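Local coordinates for protein serine protease inhibitor (Schistosoma haematobium, PDB 3STO) that belongs to the serpin family and probably inhibits serine endopeptidases, as other members of this family do, at residues 161-166 with 189-194; 223-228 with 346-351. All coordinates share one frame; numbering follows the deposited sequence.

Interaction 1. Residues 161-166 with 189-194; sequences NDWVDQ and VNVFYF
With CG anti to the backbone N (chi1 -179°), Trp163 extends its indole from helix 153-167 toward strand 186-197, and the far end of the six-membered ring reaches Val189 and Val191. In both valines, CG2 lies beside the residue's own backbone N and CG1 opposite it, yet the indole meets a different branch of each. Trp163 CZ3 is 3.9 Å from Val189 CG1 and 3.8 Å from Val191 CG2. The latter methyl meets the ring obliquely, and the two side chains slide past one another in opposite senses. Next to CZ3, Trp163 CH2 comes to 3.8 Å from Val189 O, so the ring's outer corner also reaches the strand backbone, obliquely. Val164 adds a smaller contact, its CG2 meeting Val189 CG1 at 4.0 Å as the two side chains cross at about a right angle. Val189 CG1 thus touches both the indole and Val164, which subtend an acute angle at that methyl. The axes of segments 161-166 and 189-194 run nearly parallel, at 17°, and come within 9.8 Å.

This is the serpin arrangement of helix F packed on the face of the central sheet A. Trp163 NE1 is hydrogen-bonded to Glu144 on strand 143-148, and Phe122 meets the indole edge-to-face, which together limit the ring's freedom to turn. Between helix and strand the contact is non-directional, the indole N-H being spent on Glu144; this is consistent with the displacement this helix is thought to tolerate when inhibitory serpins expand sheet A.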
loop_
_atom_site.group_PDB
_atom_site.type_symbol
_atom_site.label_atom_id
_atom_site.label_comp_id
_atom_site.label_asym_id
_atom_site.label_seq_id
_atom_site.Cartn_x
_atom_site.Cartn_y
_atom_site.Cartn_z
ATOM N N ASN A 161 0.847 5.751 -18.831
ATOM C CA ASN A 161 -0.591 5.595 -18.575
ATOM C C ASN A 161 -1.060 4.237 -19.028
ATOM O O ASN A 161 -1.848 3.594 -18.344
ATOM C CB ASN A 161 -1.426 6.700 -19.240
ATOM C CG ASN A 161 -1.361 8.038 -18.482
ATOM O OD1 ASN A 161 -0.989 8.095 -17.308
ATOM N ND2 ASN A 161 -1.747 9.108 -19.153
ATOM N N ASP A 162 -0.537 3.771 -20.155
ATOM C CA ASP A 162 -0.906 2.445 -20.639
ATOM C C ASP A 162 -0.423 1.342 -19.728
ATOM O O ASP A 162 -1.151 0.385 -19.468
ATOM C CB ASP A 162 -0.407 2.202 -22.063
ATOM C CG ASP A 162 -1.169 3.032 -23.089
ATOM O OD1 ASP A 162 -2.329 3.416 -22.806
ATOM O OD2 ASP A 162 -0.606 3.308 -24.173
ATOM N N TRP A 163 0.807 1.469 -19.247
ATOM C CA TRP A 163 1.348 0.458 -18.378
ATOM C C TRP A 163 0.481 0.373 -17.137
ATOM O O TRP A 163 0.122 -0.712 -16.704
ATOM C CB TRP A 163 2.795 0.782 -17.969
ATOM C CG TRP A 163 3.369 -0.299 -17.077
ATOM C CD1 TRP A 163 3.872 -1.497 -17.473
ATOM C CD2 TRP A 163 3.483 -0.274 -15.648
ATOM N NE1 TRP A 163 4.322 -2.214 -16.394
ATOM C CE2 TRP A 163 4.089 -1.496 -15.256
ATOM C CE3 TRP A 163 3.142 0.660 -14.661
ATOM C CZ2 TRP A 163 4.336 -1.825 -13.918
ATOM C CZ3 TRP A 163 3.410 0.337 -13.325
ATOM C CH2 TRP A 163 3.995 -0.898 -12.971
ATOM N N VAL A 164 0.166 1.532 -16.569
ATOM C CA VAL A 164 -0.571 1.593 -15.333
ATOM C C VAL A 164 -1.947 0.980 -15.541
ATOM O O VAL A 164 -2.336 0.049 -14.835
ATOM C CB VAL A 164 -0.706 3.033 -14.834
ATOM C CG1 VAL A 164 -1.604 3.078 -13.608
ATOM C CG2 VAL A 164 0.685 3.618 -14.499
ATOM N N ASP A 165 -2.666 1.495 -16.530
ATOM C CA ASP A 165 -3.919 0.894 -16.976
ATOM C C ASP A 165 -3.862 -0.645 -17.088
ATOM O O ASP A 165 -4.785 -1.335 -16.664
ATOM C CB ASP A 165 -4.325 1.505 -18.309
ATOM C CG ASP A 165 -5.716 1.096 -18.737
ATOM O OD1 ASP A 165 -5.839 0.035 -19.392
ATOM O OD2 ASP A 165 -6.681 1.835 -18.426
ATOM N N GLN A 166 -2.780 -1.190 -17.630
ATOM C CA GLN A 166 -2.658 -2.637 -17.744
ATOM C C GLN A 166 -2.530 -3.345 -16.396
ATOM O O GLN A 166 -2.886 -4.513 -16.273
ATOM C CB GLN A 166 -1.474 -3.018 -18.646
ATOM N N VAL A 189 7.325 3.830 -10.874
ATOM C CA VAL A 189 5.884 3.744 -10.658
ATOM C C VAL A 189 5.541 2.424 -9.946
ATOM O O VAL A 189 5.811 1.340 -10.453
ATOM C CB VAL A 189 5.075 3.842 -11.991
ATOM C CG1 VAL A 189 3.587 3.916 -11.705
ATOM C CG2 VAL A 189 5.465 5.074 -12.780
ATOM N N ASN A 190 4.978 2.519 -8.749
ATOM C CA ASN A 190 4.490 1.333 -8.045
ATOM C C ASN A 190 2.944 1.191 -8.039
ATOM O O ASN A 190 2.203 2.140 -7.801
ATOM C CB ASN A 190 5.059 1.223 -6.613
ATOM C CG ASN A 190 4.560 -0.048 -5.898
ATOM O OD1 ASN A 190 3.663 -0.007 -5.045
ATOM N ND2 ASN A 190 5.116 -1.186 -6.286
ATOM N N VAL A 191 2.493 -0.011 -8.353
ATOM C CA VAL A 191 1.094 -0.371 -8.345
ATOM C C VAL A 191 0.893 -1.554 -7.403
ATOM O O VAL A 191 1.610 -2.568 -7.475
ATOM C CB VAL A 191 0.606 -0.779 -9.748
ATOM C CG1 VAL A 191 -0.783 -1.402 -9.668
ATOM C CG2 VAL A 191 0.624 0.412 -10.697
ATOM N N PHE A 192 -0.075 -1.438 -6.508
ATOM C CA PHE A 192 -0.358 -2.563 -5.624
ATOM C C PHE A 192 -1.831 -2.909 -5.666
ATOM O O PHE A 192 -2.679 -2.194 -5.117
ATOM C CB PHE A 192 0.071 -2.256 -4.202
ATOM C CG PHE A 192 0.332 -3.476 -3.366
ATOM C CD1 PHE A 192 -0.693 -4.050 -2.605
ATOM C CD2 PHE A 192 1.616 -4.034 -3.315
ATOM C CE1 PHE A 192 -0.431 -5.171 -1.816
ATOM C CE2 PHE A 192 1.894 -5.142 -2.524
ATOM C CZ PHE A 192 0.878 -5.718 -1.768
ATOM N N TYR A 193 -2.117 -4.014 -6.335
ATOM C CA TYR A 193 -3.494 -4.408 -6.586
ATOM C C TYR A 193 -3.874 -5.595 -5.697
ATOM O O TYR A 193 -3.292 -6.686 -5.791
ATOM C CB TYR A 193 -3.667 -4.746 -8.074
ATOM C CG TYR A 193 -5.086 -4.902 -8.577
ATOM C CD1 TYR A 193 -5.944 -3.825 -8.641
ATOM C CD2 TYR A 193 -5.548 -6.133 -9.032
ATOM C CE1 TYR A 193 -7.244 -3.969 -9.136
ATOM C CE2 TYR A 193 -6.837 -6.295 -9.524
ATOM C CZ TYR A 193 -7.679 -5.210 -9.581
ATOM O OH TYR A 193 -8.964 -5.373 -10.073
ATOM N N PHE A 194 -4.854 -5.353 -4.839
ATOM C CA PHE A 194 -5.449 -6.382 -4.023
ATOM C C PHE A 194 -6.878 -6.649 -4.491
ATOM O O PHE A 194 -7.625 -5.729 -4.755
ATOM C CB PHE A 194 -5.442 -5.949 -2.554
ATOM C CG PHE A 194 -5.949 -6.997 -1.623
ATOM C CD1 PHE A 194 -7.321 -7.197 -1.459
ATOM C CD2 PHE A 194 -5.057 -7.812 -0.927
ATOM C CE1 PHE A 194 -7.806 -8.183 -0.582
ATOM C CE2 PHE A 194 -5.518 -8.796 -0.057
ATOM C CZ PHE A 194 -6.899 -8.990 0.115
#

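Interaction 2. Residues 223-228 with 346-351; sequences DMMTQE and LKLNES
The backbones come no closer than 7.1 Å between the CA atoms of Met225 and Glu350, where strand 218-236 passes Asn349 and Glu350, and side chains bridge the gap. Met225, modelled as selenomethionine, does most of the bridging. Its CB points toward segment 346-351, and SE lies against the Asn349-Glu350 peptide, 3.3 Å from Asn349 C and 3.4 Å from Glu350 N. A bend at chi3 (-61°) carries the terminal methyl past that peptide, leaving Met225 CE 4.3 Å from Leu348 CD2. The Glu350 chain bends at chi2 (88°) and crosses the Met225 side chain at a slant, its CG 3.9 Å from Met225 SE.

The carboxylate of Glu350 continues beyond this apolar touch: OE1 forms a salt bridge with Lys297 and OE2 a hydrogen bond with Thr207. Asn349 O accepts a hydrogen bond from Trp198 NE1, while Phe202 touches both Met225 and Glu350. The position matches the breach of other serpins, the top of sheet A near the start of the reactive-centre loop. The Met225 side chain, with selenium in place of sulfur, packs on a peptide and on the aliphatic part of a buried acid, whose charge is probably balanced by Lys297.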
loop_
_atom_site.group_PDB
_atom_site.type_symbol
_atom_site.label_atom_id
_atom_site.label_comp_id
_atom_site.label_asym_id
_atom_site.label_seq_id
_atom_site.Cartn_x
_atom_site.Cartn_y
_atom_site.Cartn_z
ATOM N N ASP A 223 -24.035 5.175 0.048
ATOM C CA ASP A 223 -24.681 3.882 -0.042
ATOM C C ASP A 223 -24.162 3.014 1.096
ATOM O O ASP A 223 -22.993 2.660 1.114
ATOM C CB ASP A 223 -24.440 3.251 -1.390
ATOM C CG ASP A 223 -25.114 4.018 -2.523
ATOM O OD1 ASP A 223 -26.343 4.272 -2.450
ATOM O OD2 ASP A 223 -24.411 4.354 -3.497
HETATM N N MSE A 224 -25.032 2.731 2.068
HETATM C CA MSE A 224 -24.638 2.057 3.304
HETATM C C MSE A 224 -24.955 0.547 3.241
HETATM O O MSE A 224 -26.106 0.140 3.116
HETATM C CB MSE A 224 -25.316 2.735 4.504
HETATM C CG MSE A 224 -24.832 2.297 5.895
HETATM SE SE MSE A 224 -22.993 2.999 6.357
HETATM C CE MSE A 224 -23.535 4.806 7.010
HETATM N N MSE A 225 -23.921 -0.277 3.310
HETATM C CA MSE A 225 -24.084 -1.723 3.349
HETATM C C MSE A 225 -24.303 -2.116 4.780
HETATM O O MSE A 225 -23.812 -1.458 5.712
HETATM C CB MSE A 225 -22.861 -2.440 2.781
HETATM C CG MSE A 225 -22.380 -1.827 1.471
HETATM SE SE MSE A 225 -20.885 -2.817 0.670
HETATM C CE MSE A 225 -19.508 -2.648 2.083
ATOM N N THR A 226 -25.081 -3.170 4.957
ATOM C CA THR A 226 -25.492 -3.558 6.298
ATOM C C THR A 226 -25.459 -5.072 6.380
ATOM O O THR A 226 -25.740 -5.753 5.409
ATOM C CB THR A 226 -26.934 -3.030 6.657
ATOM O OG1 THR A 226 -27.849 -3.582 5.744
ATOM C CG2 THR A 226 -27.057 -1.509 6.504
ATOM N N GLN A 227 -25.110 -5.585 7.551
ATOM C CA GLN A 227 -25.137 -7.006 7.790
ATOM C C GLN A 227 -25.029 -7.326 9.288
ATOM O O GLN A 227 -24.458 -6.555 10.094
ATOM C CB GLN A 227 -24.063 -7.696 6.928
ATOM C CG GLN A 227 -23.221 -8.773 7.582
ATOM C CD GLN A 227 -21.987 -9.136 6.728
ATOM O OE1 GLN A 227 -20.861 -8.806 7.092
ATOM N NE2 GLN A 227 -22.205 -9.811 5.594
ATOM N N GLU A 228 -25.647 -8.436 9.681
ATOM C CA GLU A 228 -25.460 -8.902 11.035
ATOM C C GLU A 228 -24.736 -10.210 10.922
ATOM O O GLU A 228 -25.038 -11.017 10.054
ATOM C CB GLU A 228 -26.775 -9.041 11.759
ATOM C CG GLU A 228 -27.753 -7.920 11.470
ATOM C CD GLU A 228 -29.200 -8.407 11.524
ATOM O OE1 GLU A 228 -29.695 -8.682 12.650
ATOM O OE2 GLU A 228 -29.828 -8.539 10.439
ATOM N N LEU A 346 -8.702 1.598 -3.758
ATOM C CA LEU A 346 -9.445 0.835 -2.757
ATOM C C LEU A 346 -10.916 0.921 -3.120
ATOM O O LEU A 346 -11.556 1.945 -2.903
ATOM C CB LEU A 346 -9.228 1.408 -1.345
ATOM C CG LEU A 346 -9.897 0.708 -0.134
ATOM C CD1 LEU A 346 -9.469 -0.758 0.021
ATOM C CD2 LEU A 346 -9.609 1.454 1.173
ATOM N N LYS A 347 -11.438 -0.146 -3.704
ATOM C CA LYS A 347 -12.854 -0.231 -4.053
ATOM C C LYS A 347 -13.603 -1.257 -3.172
ATOM O O LYS A 347 -13.356 -2.473 -3.243
ATOM C CB LYS A 347 -12.994 -0.558 -5.537
ATOM C CG LYS A 347 -14.358 -0.975 -5.960
ATOM C CD LYS A 347 -14.343 -1.356 -7.424
ATOM C CE LYS A 347 -15.670 -1.989 -7.848
ATOM N NZ LYS A 347 -15.521 -2.823 -9.080
ATOM N N LEU A 348 -14.513 -0.773 -2.338
ATOM C CA LEU A 348 -15.291 -1.673 -1.478
ATOM C C LEU A 348 -16.750 -1.734 -1.937
ATOM O O LEU A 348 -17.364 -0.712 -2.215
ATOM C CB LEU A 348 -15.248 -1.159 -0.043
ATOM C CG LEU A 348 -14.940 -2.047 1.147
ATOM C CD1 LEU A 348 -13.455 -2.250 1.235
ATOM C CD2 LEU A 348 -15.432 -1.315 2.389
ATOM N N ASN A 349 -17.302 -2.932 -2.026
ATOM C CA ASN A 349 -18.696 -3.092 -2.369
ATOM C C ASN A 349 -19.189 -4.363 -1.684
ATOM O O ASN A 349 -18.473 -4.917 -0.853
ATOM C CB ASN A 349 -18.912 -3.093 -3.903
ATOM C CG ASN A 349 -18.261 -4.292 -4.591
ATOM O OD1 ASN A 349 -17.958 -5.293 -3.953
ATOM N ND2 ASN A 349 -18.056 -4.200 -5.897
ATOM N N GLU A 350 -20.402 -4.811 -2.027
ATOM C CA GLU A 350 -21.042 -5.964 -1.391
ATOM C C GLU A 350 -20.352 -7.295 -1.665
ATOM O O GLU A 350 -20.456 -8.212 -0.873
ATOM C CB GLU A 350 -22.518 -6.083 -1.816
ATOM C CG GLU A 350 -23.417 -4.976 -1.323
ATOM C CD GLU A 350 -23.468 -3.767 -2.262
ATOM O OE1 GLU A 350 -22.665 -3.703 -3.233
ATOM O OE2 GLU A 350 -24.323 -2.882 -2.017
ATOM N N SER A 351 -19.680 -7.396 -2.802
ATOM C CA SER A 351 -18.967 -8.608 -3.191
ATOM C C SER A 351 -17.620 -8.729 -2.502
ATOM O O SER A 351 -17.207 -9.840 -2.142
ATOM C CB SER A 351 -18.752 -8.653 -4.704
ATOM O OG SER A 351 -19.980 -8.635 -5.399
#

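Both contacts are buried, but interaction 2 lies farther out, its centre about 21 Å from the centre of the chain against 13 Å for the centre of interaction 1; the two contact centres are about 25 Å apart. They reach neighbouring strands of sheet A, 186-197 and 339-348, which pair side by side and in parallel, consistent with a sheet not yet opened by an inserted loop. Interaction 1 lays a helix on the face of that sheet through an indole and branched aliphatic groups. At the sheet's end, interaction 2 joins the start of the reactive-centre loop to strand 218-236 through one unbranched selenomethionine side chain, beside buried charge.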